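Local coordinates for cysteine protease-like VirA (Shigella flexneri, PDB 3EB8), which acts as a secreted virulence effector that promotes bacterial entry into epithelial cells and intercellular spread, although its proposed tubulin protease activity is disputed, at residues I44-C49 / C55-L60; A171-E176 / Q190-N195; S203-Q208 / Q213-L218. All blocks are in the same frame, centred on the assembly; numbering follows the deposited sequence.

Contact 1 (I44-C49 / C55-L60); sequences ISIRLC and CSVFYL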
loop_
_atom_site.group_PDB
_atom_site.type_symbol
_atom_site.label_atom_id
_atom_site.label_comp_id
_atom_site.label_asym_id
_atom_site.label_seq_id
_atom_site.Cartn_x
_atom_site.Cartn_y
_atom_site.Cartn_z
ATOM N N ILE A 44 9.823 12.296 25.363
ATOM C CA ILE A 44 9.422 13.404 24.518
ATOM C C ILE A 44 8.319 12.983 23.551
ATOM O O ILE A 44 8.160 11.804 23.228
ATOM C CB ILE A 44 10.618 13.965 23.753
ATOM C CG1 ILE A 44 11.574 14.627 24.743
ATOM C CG2 ILE A 44 10.169 14.951 22.691
ATOM C CD1 ILE A 44 12.481 15.620 24.118
ATOM N N SER A 45 7.541 13.957 23.108
ATOM C CA SER A 45 6.457 13.677 22.201
ATOM C C SER A 45 6.355 14.798 21.200
ATOM O O SER A 45 6.430 15.966 21.562
ATOM C CB SER A 45 5.148 13.555 22.965
ATOM O OG SER A 45 4.105 13.181 22.089
ATOM N N ILE A 46 6.202 14.444 19.934
ATOM C CA ILE A 46 5.989 15.436 18.900
ATOM C C ILE A 46 4.607 15.195 18.308
ATOM O O ILE A 46 4.248 14.062 18.001
ATOM C CB ILE A 46 7.077 15.368 17.802
ATOM C CG1 ILE A 46 8.457 15.567 18.407
ATOM C CG2 ILE A 46 6.870 16.451 16.776
ATOM C CD1 ILE A 46 9.088 14.304 18.946
ATOM N N ARG A 47 3.825 16.258 18.179
ATOM C CA ARG A 47 2.516 16.148 17.579
ATOM C C ARG A 47 2.460 17.023 16.348
ATOM O O ARG A 47 2.884 18.182 16.376
ATOM C CB ARG A 47 1.435 16.573 18.566
ATOM C CG ARG A 47 1.585 15.970 19.937
ATOM C CD ARG A 47 1.500 14.456 19.899
ATOM N NE ARG A 47 1.543 13.914 21.253
ATOM C CZ ARG A 47 0.507 13.904 22.084
ATOM N NH1 ARG A 47 -0.660 14.400 21.692
ATOM N NH2 ARG A 47 0.643 13.395 23.301
ATOM N N LEU A 48 1.941 16.470 15.263
ATOM C CA LEU A 48 1.784 17.224 14.034
ATOM C C LEU A 48 0.313 17.516 13.829
ATOM O O LEU A 48 -0.499 16.596 13.754
ATOM C CB LEU A 48 2.312 16.420 12.863
ATOM C CG LEU A 48 3.699 15.835 13.116
ATOM C CD1 LEU A 48 4.153 14.975 11.934
ATOM C CD2 LEU A 48 4.686 16.939 13.395
ATOM N N CYS A 49 -0.031 18.797 13.744
ATOM C CA CYS A 49 -1.426 19.187 13.639
ATOM C C CYS A 49 -1.693 20.008 12.393
ATOM O O CYS A 49 -0.843 20.772 11.946
ATOM C CB CYS A 49 -1.860 19.964 14.883
ATOM S SG CYS A 49 -1.552 19.077 16.416
ATOM N N CYS A 55 -0.022 23.366 8.836
ATOM C CA CYS A 55 0.610 22.401 9.730
ATOM C C CYS A 55 1.438 23.063 10.828
ATOM O O CYS A 55 2.335 23.868 10.555
ATOM C CB CYS A 55 1.490 21.430 8.941
ATOM S SG CYS A 55 2.281 20.156 9.964
ATOM N N SER A 56 1.129 22.716 12.072
ATOM C CA SER A 56 1.920 23.160 13.209
ATOM C C SER A 56 2.549 21.947 13.883
ATOM O O SER A 56 1.994 20.844 13.855
ATOM C CB SER A 56 1.072 23.945 14.217
ATOM O OG SER A 56 0.454 25.054 13.596
ATOM N N VAL A 57 3.713 22.162 14.484
ATOM C CA VAL A 57 4.419 21.114 15.196
ATOM C C VAL A 57 4.479 21.439 16.677
ATOM O O VAL A 57 4.876 22.530 17.070
ATOM C CB VAL A 57 5.837 20.955 14.665
ATOM C CG1 VAL A 57 6.514 19.766 15.339
ATOM C CG2 VAL A 57 5.806 20.802 13.140
ATOM N N PHE A 58 4.072 20.481 17.500
ATOM C CA PHE A 58 4.096 20.669 18.937
ATOM C C PHE A 58 5.125 19.749 19.580
ATOM O O PHE A 58 5.154 18.538 19.331
ATOM C CB PHE A 58 2.719 20.411 19.529
ATOM C CG PHE A 58 1.703 21.441 19.153
ATOM C CD1 PHE A 58 1.068 21.394 17.922
ATOM C CD2 PHE A 58 1.375 22.458 20.034
ATOM C CE1 PHE A 58 0.131 22.339 17.573
ATOM C CE2 PHE A 58 0.435 23.409 19.696
ATOM C CZ PHE A 58 -0.190 23.350 18.463
ATOM N N TYR A 59 5.976 20.344 20.404
ATOM C CA TYR A 59 7.025 19.612 21.079
ATOM C C TYR A 59 6.700 19.530 22.563
ATOM O O TYR A 59 6.689 20.530 23.268
ATOM C CB TYR A 59 8.372 20.291 20.848
ATOM C CG TYR A 59 8.759 20.411 19.391
ATOM C CD1 TYR A 59 8.438 21.552 18.651
ATOM C CD2 TYR A 59 9.450 19.390 18.755
ATOM C CE1 TYR A 59 8.801 21.668 17.318
ATOM C CE2 TYR A 59 9.814 19.492 17.426
ATOM C CZ TYR A 59 9.493 20.627 16.712
ATOM O OH TYR A 59 9.872 20.701 15.388
ATOM N N LEU A 60 6.421 18.327 23.035
ATOM C CA LEU A 60 6.083 18.118 24.442
ATOM C C LEU A 60 7.229 17.464 25.226
ATOM O O LEU A 60 7.453 16.253 25.118
ATOM C CB LEU A 60 4.823 17.252 24.559
ATOM C CG LEU A 60 3.472 17.891 24.198
ATOM C CD1 LEU A 60 3.542 18.689 22.910
ATOM C CD2 LEU A 60 2.382 16.837 24.104
#
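The guanidinium group of Arg47 carries the CD2 methyl of Leu60 on one face, off-centre over the group and 3.9 Å from NH2, while Ser45 OG lies at its edge in the plane. At the Phe58 ring, Arg47 O sits at the edge near the ring plane, and Cys49 SG approaches obliquely as a sulfur-aromatic contact, 4.7 Å from the centroid. The Tyr59 ring takes Ile46 CG1 obliquely, at CD2. These groups dress the two sides of an antiparallel beta hairpin, strand 44-51 against strand 54-61, within a five-stranded antiparallel sheet. Ser45-Leu60, Arg47-Phe58 and Cys49-Ser56 are hydrogen-bonded pairs; the side chains of all six share one face. The non-hydrogen-bonded pairs Ile46-Tyr59 and Leu48-Val57 lie on the other, where Ile46 CG2 meets Val57 CG1 at 3.6 Å with the two side chains side by side. That methyl gets there because CG2 is anti to the backbone N (chi1 -58° for CG1). Leu48 CD2 reaches the same Val57 CG1 at 3.9 Å, and both Ile46 and Leu48 touch Phe23. On the Arg47 face the arginine chain bends at chi2 (-61°), turning back along its own strand toward Ser45. NH1 forms a salt bridge with Glu35, and Ser45 OG is also bonded to Asn40, which ties the hairpin to strand 35-41. The in-plane bond from Arg47 NE to Ser45 OG, 2.8 Å long and nearly straight at 168°, helps hold the guanidinium's rotation.

Contact 2 (A171-E176 / Q190-N195); sequences ADLINE and QMLSYN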
loop_
_atom_site.group_PDB
_atom_site.type_symbol
_atom_site.label_atom_id
_atom_site.label_comp_id
_atom_site.label_asym_id
_atom_site.label_seq_id
_atom_site.Cartn_x
_atom_site.Cartn_y
_atom_site.Cartn_z
ATOM N N ALA A 171 4.370 -17.328 -7.548
ATOM C CA ALA A 171 3.816 -17.993 -8.725
ATOM C C ALA A 171 3.681 -19.501 -8.497
ATOM O O ALA A 171 2.692 -20.104 -8.895
ATOM C CB ALA A 171 4.666 -17.710 -9.962
ATOM N N ASP A 172 4.671 -20.112 -7.853
ATOM C CA ASP A 172 4.581 -21.542 -7.564
ATOM C C ASP A 172 3.439 -21.843 -6.580
ATOM O O ASP A 172 2.729 -22.833 -6.726
ATOM C CB ASP A 172 5.904 -22.089 -7.015
ATOM C CG ASP A 172 7.004 -22.142 -8.054
ATOM O OD1 ASP A 172 6.701 -21.982 -9.256
ATOM O OD2 ASP A 172 8.178 -22.355 -7.662
ATOM N N LEU A 173 3.278 -20.988 -5.574
ATOM C CA LEU A 173 2.199 -21.132 -4.600
ATOM C C LEU A 173 0.834 -20.984 -5.265
ATOM O O LEU A 173 -0.039 -21.824 -5.108
ATOM C CB LEU A 173 2.340 -20.085 -3.491
ATOM C CG LEU A 173 1.186 -19.962 -2.484
ATOM C CD1 LEU A 173 1.066 -21.213 -1.646
ATOM C CD2 LEU A 173 1.379 -18.755 -1.572
ATOM N N ILE A 174 0.665 -19.909 -6.019
ATOM C CA ILE A 174 -0.621 -19.589 -6.605
ATOM C C ILE A 174 -1.005 -20.680 -7.605
ATOM O O ILE A 174 -2.179 -21.035 -7.763
ATOM C CB ILE A 174 -0.600 -18.152 -7.224
ATOM C CG1 ILE A 174 -1.758 -17.331 -6.675
ATOM C CG2 ILE A 174 -0.554 -18.159 -8.770
ATOM C CD1 ILE A 174 -1.701 -17.177 -5.176
ATOM N N ASN A 175 0.008 -21.243 -8.247
ATOM C CA ASN A 175 -0.194 -22.317 -9.209
ATOM C C ASN A 175 -0.697 -23.620 -8.576
ATOM O O ASN A 175 -1.582 -24.290 -9.130
ATOM C CB ASN A 175 1.101 -22.581 -9.988
ATOM C CG ASN A 175 1.098 -23.929 -10.678
ATOM O OD1 ASN A 175 1.842 -24.837 -10.296
ATOM N ND2 ASN A 175 0.235 -24.079 -11.683
ATOM N N GLU A 176 -0.119 -23.983 -7.430
ATOM C CA GLU A 176 -0.493 -25.211 -6.744
ATOM C C GLU A 176 -1.793 -25.034 -5.966
ATOM O O GLU A 176 -2.513 -26.002 -5.717
ATOM C CB GLU A 176 0.646 -25.727 -5.860
ATOM C CG GLU A 176 1.923 -26.014 -6.658
ATOM C CD GLU A 176 2.864 -27.001 -5.988
ATOM O OE1 GLU A 176 2.736 -27.235 -4.769
ATOM O OE2 GLU A 176 3.741 -27.548 -6.690
ATOM N N GLN A 190 -8.667 -24.961 -1.967
ATOM C CA GLN A 190 -8.270 -26.003 -1.027
ATOM C C GLN A 190 -6.845 -25.729 -0.602
ATOM O O GLN A 190 -5.990 -25.419 -1.429
ATOM C CB GLN A 190 -8.379 -27.390 -1.657
ATOM C CG GLN A 190 -9.796 -27.931 -1.714
ATOM C CD GLN A 190 -9.948 -29.026 -2.750
ATOM O OE1 GLN A 190 -8.967 -29.454 -3.364
ATOM N NE2 GLN A 190 -11.180 -29.482 -2.956
ATOM N N MET A 191 -6.592 -25.842 0.692
ATOM C CA MET A 191 -5.297 -25.482 1.244
ATOM C C MET A 191 -4.235 -26.541 0.962
ATOM O O MET A 191 -4.545 -27.728 0.848
ATOM C CB MET A 191 -5.432 -25.208 2.743
ATOM C CG MET A 191 -6.119 -23.880 3.029
ATOM S SD MET A 191 -5.257 -22.519 2.212
ATOM C CE MET A 191 -3.586 -22.851 2.797
ATOM N N LEU A 192 -2.984 -26.103 0.840
ATOM C CA LEU A 192 -1.890 -27.006 0.502
ATOM C C LEU A 192 -1.435 -27.835 1.695
ATOM O O LEU A 192 -1.370 -27.336 2.821
ATOM C CB LEU A 192 -0.703 -26.232 -0.092
ATOM C CG LEU A 192 -0.752 -25.934 -1.597
ATOM C CD1 LEU A 192 -1.886 -24.999 -1.901
ATOM C CD2 LEU A 192 0.555 -25.342 -2.115
ATOM N N SER A 193 -1.113 -29.101 1.453
ATOM C CA SER A 193 -0.534 -29.924 2.503
ATOM C C SER A 193 0.828 -29.368 2.920
ATOM O O SER A 193 1.433 -28.586 2.195
ATOM C CB SER A 193 -0.369 -31.366 2.035
ATOM O OG SER A 193 0.621 -31.461 1.027
ATOM N N TYR A 194 1.308 -29.781 4.086
ATOM C CA TYR A 194 2.683 -29.496 4.444
ATOM C C TYR A 194 3.639 -30.044 3.380
ATOM O O TYR A 194 4.609 -29.380 3.005
ATOM C CB TYR A 194 3.053 -30.084 5.809
ATOM C CG TYR A 194 4.548 -30.090 5.999
ATOM C CD1 TYR A 194 5.212 -28.970 6.480
ATOM C CD2 TYR A 194 5.301 -31.198 5.648
ATOM C CE1 TYR A 194 6.579 -28.964 6.630
ATOM C CE2 TYR A 194 6.669 -31.206 5.793
ATOM C CZ TYR A 194 7.305 -30.086 6.284
ATOM O OH TYR A 194 8.674 -30.105 6.427
ATOM N N ASN A 195 3.378 -31.266 2.922
ATOM C CA ASN A 195 4.172 -31.866 1.862
ATOM C C ASN A 195 4.292 -30.982 0.633
ATOM O O ASN A 195 5.389 -30.770 0.119
ATOM C CB ASN A 195 3.586 -33.207 1.453
ATOM C CG ASN A 195 3.906 -34.288 2.434
ATOM O OD1 ASN A 195 4.628 -34.055 3.402
ATOM N ND2 ASN A 195 3.372 -35.489 2.200
#
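Leu192 drives its branched end against Glu176 and Leu173 at the C-terminal end of helix 167-176, and these three residues make the contact, which fastens the lead-in of helix 194-204 to that helix end. Leu192 buries the most surface, 77 Å², and its side chain sets out directly toward the helix. Its two methyls divide the work. CD2 rests on the aliphatic root of Glu176, 3.8 Å from Glu176 CB, and also meets the carboxylate, with Glu176 OE1 at 3.9 Å. CD1 instead lies by the backbone of the same glutamate, 4.0 Å from Glu176 O at the last residue of the helix. The glutamate side chain runs across the leucine end rather than along it. Leu173, one turn earlier, adds a lighter touch: its CD1 comes within 4.2 Å of Leu192 CD2. Its CG stands opposite the backbone N (chi1 172°), which swings the isobutyl end nearer to the 190-195 segment than its first bond would suggest. No hydrogen bond spans the two segments; the contact is apolar apart from the carbonyl and carboxylate oxygens that border the methyls. The CA atoms of Glu176 and Leu192 stay 7.6 Å apart, with side chains bridging the gap. Just after Leu192, Ser193 is the N-cap of helix 194-204: its OG caps a backbone N of the first turn, while its own N is bonded to Gln196 OE1, an arrangement that fits a capping box. Around this cluster, Leu192 also packs on Val197 and Leu177, Glu176 on Gln196 and Ile200 of helix 194-204, and Leu173 on Phe223 and on Leu232 of helix 226-234.

Contact 3 (S203-Q208 / Q213-L218); sequences SNFPQQ and QTEKLL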
loop_
_atom_site.group_PDB
_atom_site.type_symbol
_atom_site.label_atom_id
_atom_site.label_comp_id
_atom_site.label_asym_id
_atom_site.label_seq_id
_atom_site.Cartn_x
_atom_site.Cartn_y
_atom_site.Cartn_z
ATOM N N SER A 203 12.272 -25.510 -3.314
ATOM C CA SER A 203 12.666 -25.176 -4.685
ATOM C C SER A 203 13.173 -23.737 -4.783
ATOM O O SER A 203 14.061 -23.443 -5.574
ATOM C CB SER A 203 11.493 -25.362 -5.662
ATOM O OG SER A 203 11.316 -26.719 -6.042
ATOM N N ASN A 204 12.600 -22.846 -3.979
ATOM C CA ASN A 204 12.872 -21.409 -4.099
ATOM C C ASN A 204 13.820 -20.850 -3.059
ATOM O O ASN A 204 14.122 -19.659 -3.077
ATOM C CB ASN A 204 11.572 -20.593 -4.071
ATOM C CG ASN A 204 10.842 -20.625 -5.391
ATOM O OD1 ASN A 204 11.270 -19.996 -6.362
ATOM N ND2 ASN A 204 9.744 -21.376 -5.445
ATOM N N PHE A 205 14.267 -21.706 -2.151
ATOM C CA PHE A 205 15.232 -21.316 -1.130
ATOM C C PHE A 205 16.356 -22.354 -1.016
ATOM O O PHE A 205 16.333 -23.215 -0.139
ATOM C CB PHE A 205 14.541 -21.126 0.224
ATOM C CG PHE A 205 13.755 -19.845 0.338
ATOM C CD1 PHE A 205 12.413 -19.867 0.696
ATOM C CD2 PHE A 205 14.352 -18.623 0.103
ATOM C CE1 PHE A 205 11.680 -18.687 0.815
ATOM C CE2 PHE A 205 13.625 -17.441 0.215
ATOM C CZ PHE A 205 12.288 -17.477 0.571
ATOM N N PRO A 206 17.349 -22.268 -1.914
ATOM C CA PRO A 206 18.497 -23.184 -1.933
ATOM C C PRO A 206 19.477 -22.905 -0.792
ATOM O O PRO A 206 19.994 -23.840 -0.174
ATOM C CB PRO A 206 19.179 -22.877 -3.276
ATOM C CG PRO A 206 18.258 -21.940 -4.012
ATOM C CD PRO A 206 17.439 -21.251 -2.972
ATOM N N GLN A 207 19.717 -21.624 -0.524
ATOM C CA GLN A 207 20.668 -21.189 0.503
ATOM C C GLN A 207 20.426 -21.838 1.875
ATOM O O GLN A 207 19.286 -22.027 2.298
ATOM C CB GLN A 207 20.642 -19.664 0.633
ATOM C CG GLN A 207 20.302 -18.904 -0.658
ATOM C CD GLN A 207 18.798 -18.745 -0.899
ATOM O OE1 GLN A 207 18.367 -17.876 -1.662
ATOM N NE2 GLN A 207 18.000 -19.583 -0.246
ATOM N N GLN A 208 21.509 -22.168 2.571
ATOM C CA GLN A 208 21.415 -22.924 3.814
ATOM C C GLN A 208 21.655 -22.064 5.064
ATOM O O GLN A 208 21.622 -22.569 6.187
ATOM C CB GLN A 208 22.396 -24.095 3.776
ATOM C CG GLN A 208 21.857 -25.384 4.380
ATOM C CD GLN A 208 20.864 -26.092 3.471
ATOM O OE1 GLN A 208 20.739 -25.763 2.290
ATOM N NE2 GLN A 208 20.153 -27.069 4.020
ATOM N N GLN A 213 17.068 -20.503 6.457
ATOM C CA GLN A 213 16.416 -21.589 7.164
ATOM C C GLN A 213 15.226 -21.044 7.960
ATOM O O GLN A 213 14.139 -21.634 7.957
ATOM C CB GLN A 213 17.410 -22.324 8.061
ATOM C CG GLN A 213 17.023 -23.758 8.350
ATOM C CD GLN A 213 16.813 -24.595 7.105
ATOM O OE1 GLN A 213 15.860 -25.380 7.025
ATOM N NE2 GLN A 213 17.699 -24.436 6.126
ATOM N N THR A 214 15.417 -19.899 8.611
ATOM C CA THR A 214 14.307 -19.271 9.316
ATOM C C THR A 214 13.189 -18.858 8.348
ATOM O O THR A 214 12.012 -19.107 8.604
ATOM C CB THR A 214 14.749 -18.071 10.206
ATOM O OG1 THR A 214 14.915 -16.899 9.406
ATOM C CG2 THR A 214 16.042 -18.372 10.904
ATOM N N GLU A 215 13.544 -18.240 7.231
ATOM C CA GLU A 215 12.533 -17.904 6.237
ATOM C C GLU A 215 11.778 -19.149 5.734
ATOM O O GLU A 215 10.560 -19.105 5.538
ATOM C CB GLU A 215 13.144 -17.155 5.050
ATOM C CG GLU A 215 13.771 -15.818 5.376
ATOM C CD GLU A 215 14.292 -15.102 4.127
ATOM O OE1 GLU A 215 13.499 -14.855 3.198
ATOM O OE2 GLU A 215 15.498 -14.791 4.065
ATOM N N LYS A 216 12.496 -20.241 5.495
ATOM C CA LYS A 216 11.861 -21.428 4.946
ATOM C C LYS A 216 10.776 -21.881 5.908
ATOM O O LYS A 216 9.673 -22.260 5.499
ATOM C CB LYS A 216 12.881 -22.553 4.749
ATOM C CG LYS A 216 13.905 -22.291 3.673
ATOM C CD LYS A 216 14.527 -23.594 3.187
ATOM C CE LYS A 216 14.753 -24.564 4.335
ATOM N NZ LYS A 216 15.238 -25.900 3.873
ATOM N N LEU A 217 11.115 -21.824 7.194
ATOM C CA LEU A 217 10.255 -22.287 8.270
ATOM C C LEU A 217 9.048 -21.382 8.359
ATOM O O LEU A 217 7.910 -21.840 8.432
ATOM C CB LEU A 217 11.012 -22.212 9.587
ATOM C CG LEU A 217 10.837 -23.396 10.515
ATOM C CD1 LEU A 217 11.617 -24.589 9.945
ATOM C CD2 LEU A 217 11.330 -23.005 11.893
ATOM N N LEU A 218 9.324 -20.086 8.353
ATOM C CA LEU A 218 8.305 -19.063 8.436
ATOM C C LEU A 218 7.277 -19.245 7.324
ATOM O O LEU A 218 6.071 -19.339 7.581
ATOM C CB LEU A 218 8.963 -17.689 8.333
ATOM C CG LEU A 218 8.064 -16.459 8.405
ATOM C CD1 LEU A 218 7.184 -16.568 9.635
ATOM C CD2 LEU A 218 8.917 -15.191 8.450
#
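Across the turn that links helix 194-204 to helix 210-221, the backbones come closest at Gln208 and Gln213, with CA atoms 6.2 Å apart, and at Phe205 and Lys216, with CA atoms 6.9 Å apart. Phe205 points its side chain at the second helix, and it and Lys216 run antiparallel past each other. Lys216 CG presses on Phe205 CB at 3.7 Å, and Lys216 CD lies 3.8 Å from Phe205 O, so the lysine stem is laid along the root of the Phe205 side chain and the Phe205 carbonyl. A bend at chi3 (-39°) then turns the chain end toward Asn202, whose OD1 accepts a hydrogen bond from Lys216 NZ. Farther out, Glu215 reaches across the end of Phe205: Glu215 OE1 is 3.9 Å from Phe205 CZ, with carboxylate and ring planes 66° apart. Gln207 NE2 sits at the edge of the same ring, in its plane. At the far end, the side chains of Gln208 and Gln213 run side by side. Phe212, Phe219 and Leu169 also touch Phe205, which is buried. The contact thus packs the turn leaving helix 194-204 against helix 210-221. With no hydrogen bond between the two segments, cohesion comes largely from van der Waals packing, with Phe205 on the aliphatic part of Lys216 as its main element, while the lysine charge is directed to Asn202.

In the fold
Contacts 2 and 3 belong to one helical neighbourhood, with centres 16 Å apart, and both use helix 194-204: residues 190-195 of contact 2 lead into its start, and residues 203-208 of contact 3 leave its other end. They touch directly, since Asp172 OD2 and Asn204 ND2 lie 2.9 Å apart in a probable hydrogen bond, and Lys168 adds a salt bridge to the same carboxylate. Residues 190-195 and both segments of contact 3 fall in the tubulin-binding region, 182-273. Contact 1 is remote, its centre about 48 Å from that of contact 2 and about 44 Å from that of contact 3. It sits in a separate antiparallel sheet, across the chain's centre from contact 2.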